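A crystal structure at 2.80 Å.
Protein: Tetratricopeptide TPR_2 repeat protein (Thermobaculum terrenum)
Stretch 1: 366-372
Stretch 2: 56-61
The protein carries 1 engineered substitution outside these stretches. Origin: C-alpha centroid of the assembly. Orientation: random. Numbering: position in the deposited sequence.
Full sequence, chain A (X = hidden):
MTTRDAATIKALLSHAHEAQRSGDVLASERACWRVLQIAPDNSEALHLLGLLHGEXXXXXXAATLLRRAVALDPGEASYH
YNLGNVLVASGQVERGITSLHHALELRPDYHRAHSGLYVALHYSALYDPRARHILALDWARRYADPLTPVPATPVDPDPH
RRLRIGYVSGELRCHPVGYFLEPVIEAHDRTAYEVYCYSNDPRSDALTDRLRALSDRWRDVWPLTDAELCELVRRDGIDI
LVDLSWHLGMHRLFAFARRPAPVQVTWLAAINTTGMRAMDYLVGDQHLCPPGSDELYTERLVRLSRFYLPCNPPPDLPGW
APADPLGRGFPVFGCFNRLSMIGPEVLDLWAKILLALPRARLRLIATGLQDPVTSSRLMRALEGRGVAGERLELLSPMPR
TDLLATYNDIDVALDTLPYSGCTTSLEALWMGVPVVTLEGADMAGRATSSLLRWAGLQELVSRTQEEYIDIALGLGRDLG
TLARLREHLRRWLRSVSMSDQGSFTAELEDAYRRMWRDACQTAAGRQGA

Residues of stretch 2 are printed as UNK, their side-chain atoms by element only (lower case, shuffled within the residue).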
# COMPACT_ATOMS: atom_id res chain seq x y z
N ALA A 366 7.35 7.06 11.15
CA ALA A 366 7.12 5.77 10.48
C ALA A 366 7.32 4.60 11.44
O ALA A 366 7.85 4.77 12.55
CB ALA A 366 8.05 5.63 9.28
N THR A 367 6.89 3.43 11.01
CA THR A 367 7.02 2.22 11.81
C THR A 367 8.45 1.76 11.69
O THR A 367 9.00 1.78 10.59
CB THR A 367 6.13 1.10 11.27
OG1 THR A 367 6.44 0.92 9.89
CG2 THR A 367 4.66 1.47 11.40
N GLY A 368 9.05 1.35 12.81
CA GLY A 368 10.46 0.97 12.84
C GLY A 368 11.34 1.99 13.52
O GLY A 368 12.41 1.63 14.03
N LEU A 369 10.90 3.24 13.58
CA LEU A 369 11.67 4.30 14.24
C LEU A 369 11.69 4.23 15.76
O LEU A 369 12.50 4.91 16.38
CB LEU A 369 11.22 5.67 13.75
CG LEU A 369 11.51 5.90 12.26
CD1 LEU A 369 10.96 7.24 11.84
CD2 LEU A 369 13.00 5.81 11.94
N GLN A 370 10.83 3.40 16.36
CA GLN A 370 10.96 3.05 17.78
C GLN A 370 12.26 2.30 18.13
O GLN A 370 12.69 2.37 19.29
CB GLN A 370 9.73 2.28 18.31
CG GLN A 370 9.57 0.83 17.87
CD GLN A 370 9.12 0.68 16.43
OE1 GLN A 370 9.41 1.53 15.59
NE2 GLN A 370 8.41 -0.39 16.14
N ASP A 371 12.86 1.59 17.16
CA ASP A 371 14.11 0.82 17.39
C ASP A 371 15.33 1.71 17.19
O ASP A 371 15.48 2.29 16.10
CB ASP A 371 14.25 -0.38 16.42
CG ASP A 371 13.25 -1.49 16.69
OD1 ASP A 371 13.05 -1.89 17.86
OD2 ASP A 371 12.67 -1.97 15.69
N PRO A 372 16.23 1.78 18.20
CA PRO A 372 17.49 2.53 18.06
C PRO A 372 18.39 2.13 16.91
O PRO A 372 19.10 2.98 16.39
CB PRO A 372 18.18 2.28 19.40
CG PRO A 372 17.05 2.21 20.36
CD PRO A 372 15.97 1.46 19.62
N UNK A 56 3.88 -6.27 13.56
CA UNK A 56 3.80 -5.20 14.58
C UNK A 56 4.75 -4.02 14.34
O UNK A 56 4.60 -2.99 14.98
s UNK A 56 2.76 -6.91 16.58
c UNK A 56 4.03 -5.76 15.99
N UNK A 57 5.76 -4.17 13.47
CA UNK A 57 6.69 -3.08 13.16
C UNK A 57 8.00 -3.07 13.94
O UNK A 57 8.84 -2.20 13.71
N UNK A 58 8.19 -4.02 14.86
CA UNK A 58 9.45 -4.15 15.60
C UNK A 58 10.52 -4.83 14.75
O UNK A 58 10.88 -5.98 15.01
n UNK A 58 8.46 -3.15 18.29
o UNK A 58 7.14 -4.98 18.05
c UNK A 58 9.23 -4.97 16.88
c UNK A 58 8.19 -4.37 17.79
N UNK A 59 11.03 -4.12 13.75
CA UNK A 59 11.91 -4.74 12.76
C UNK A 59 13.27 -5.18 13.33
O UNK A 59 13.87 -6.13 12.83
o UNK A 59 7.30 -2.08 9.05
c UNK A 59 10.82 -3.37 10.88
c UNK A 59 12.11 -3.84 11.53
c UNK A 59 8.46 -2.50 9.65
c UNK A 59 8.57 -3.82 10.06
c UNK A 59 9.51 -1.62 9.83
c UNK A 59 9.75 -4.25 10.66
c UNK A 59 10.68 -2.05 10.45
N UNK A 60 13.73 -4.50 14.38
CA UNK A 60 14.96 -4.88 15.10
C UNK A 60 14.92 -6.28 15.68
O UNK A 60 15.78 -7.11 15.36
N UNK A 61 13.92 -6.55 16.51
CA UNK A 61 13.70 -7.89 17.07
C UNK A 61 13.37 -8.89 15.97
O UNK A 61 13.95 -9.98 15.92
c UNK A 61 11.12 -8.96 19.84
c UNK A 61 13.43 -9.82 19.51
c UNK A 61 12.22 -9.20 18.82
c UNK A 61 12.55 -7.89 18.07

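Position 56 carries two side-chain atoms, one carbon followed by one sulfur. The carbon is bonded to CA and the sulfur to that carbon, with nothing beyond it, and neither touches stretch 1. A lone terminal sulfur at this distance from the backbone identifies Cys56. Its CA-to-CB bond points sideways relative to stretch 1, chi1 is m, and the side chain stays out of contact with stretch 1, so it takes no part in the contact.

Position 57 has no side-chain atoms; its backbone O lies 3.1 Å from NE2 of Gln370 and 3.7 Å from CA of Gly368. It is therefore glycine. Gly57 is the first residue after a helix to leave helical backbone angles, and its phi of 96° would jam a CB against the carbonyl oxygen of the preceding residue; that alone calls for glycine. A CB here would also point toward stretch 1, 3.6 Å from CB of Thr367. The two stretches come close here: CA of Gly57 lies 5.5 Å from CA of Thr367. The carbonyl O accepts a weak hydrogen bond from NE2 of Gln370.

Position 58 shows two carbons, the second carrying one oxygen and one nitrogen; its nitrogen lies 3.5 Å from NE2 of Gln370. This short, planar branch could be an amide or, were both terminal atoms oxygen, an acid; the nitrogen settles it as Asn58. It occupies the N-cap position of the following helix, although its side chain makes no capping bond. The CA-to-CB bond points away from stretch 1, yet the end of the side chain comes nearer, bringing ND2 close to NE2 of Gln370. Both are donors, so this is proximity without a hydrogen bond, while OD1 is satisfied elsewhere in the structure.

Position 59 has one carbon leading to a ring of six carbons that bears a single oxygen, which lies 3.2 Å from OG1 of Thr367; a ring carbon is 3.9 Å from CA of Gly368. This is the pattern of a phenol, and the residue is Tyr59. With chi1 m, its CA-to-CB bond points sideways, but the ring reaches along stretch 1. CD2 is the atom near CA of Gly368, where a CB on that glycine would clash with the ring. At the far end, OG1 of Thr367 donates a hydrogen bond to OH of Tyr59.

Position 60 again lacks side-chain atoms, and its backbone N lies 3.0 Å from OD2 of Asp371, making it Gly60 by the absence of a CB. Its backbone is helical, and its N donates a well-aligned hydrogen bond to OD2 of Asp371, at 163°. A CB would point toward stretch 1 and sit tightly, 3.1 Å from CG of Asp371.

Position 61 holds four carbons, forked at the second, as in leucine. Leu61 begins sideways, its end leads away, and its side chain makes no contact with stretch 1.

The contact thus joins a segment of two overlapping beta turns to a loop that runs into a helix, far apart in sequence. Polar side chains of Thr367, Gln370 and Asp371 meet a phenol and two backbone groups. A CB on Gly368 would clash with the Tyr59 ring and one on Gly60 would crowd Asp371, while Gly57 is fixed as glycine by its backbone angles. Together the stretches bury 294 Å², counting both sides.

Stretch 2, residues 56-61: CGNYGL
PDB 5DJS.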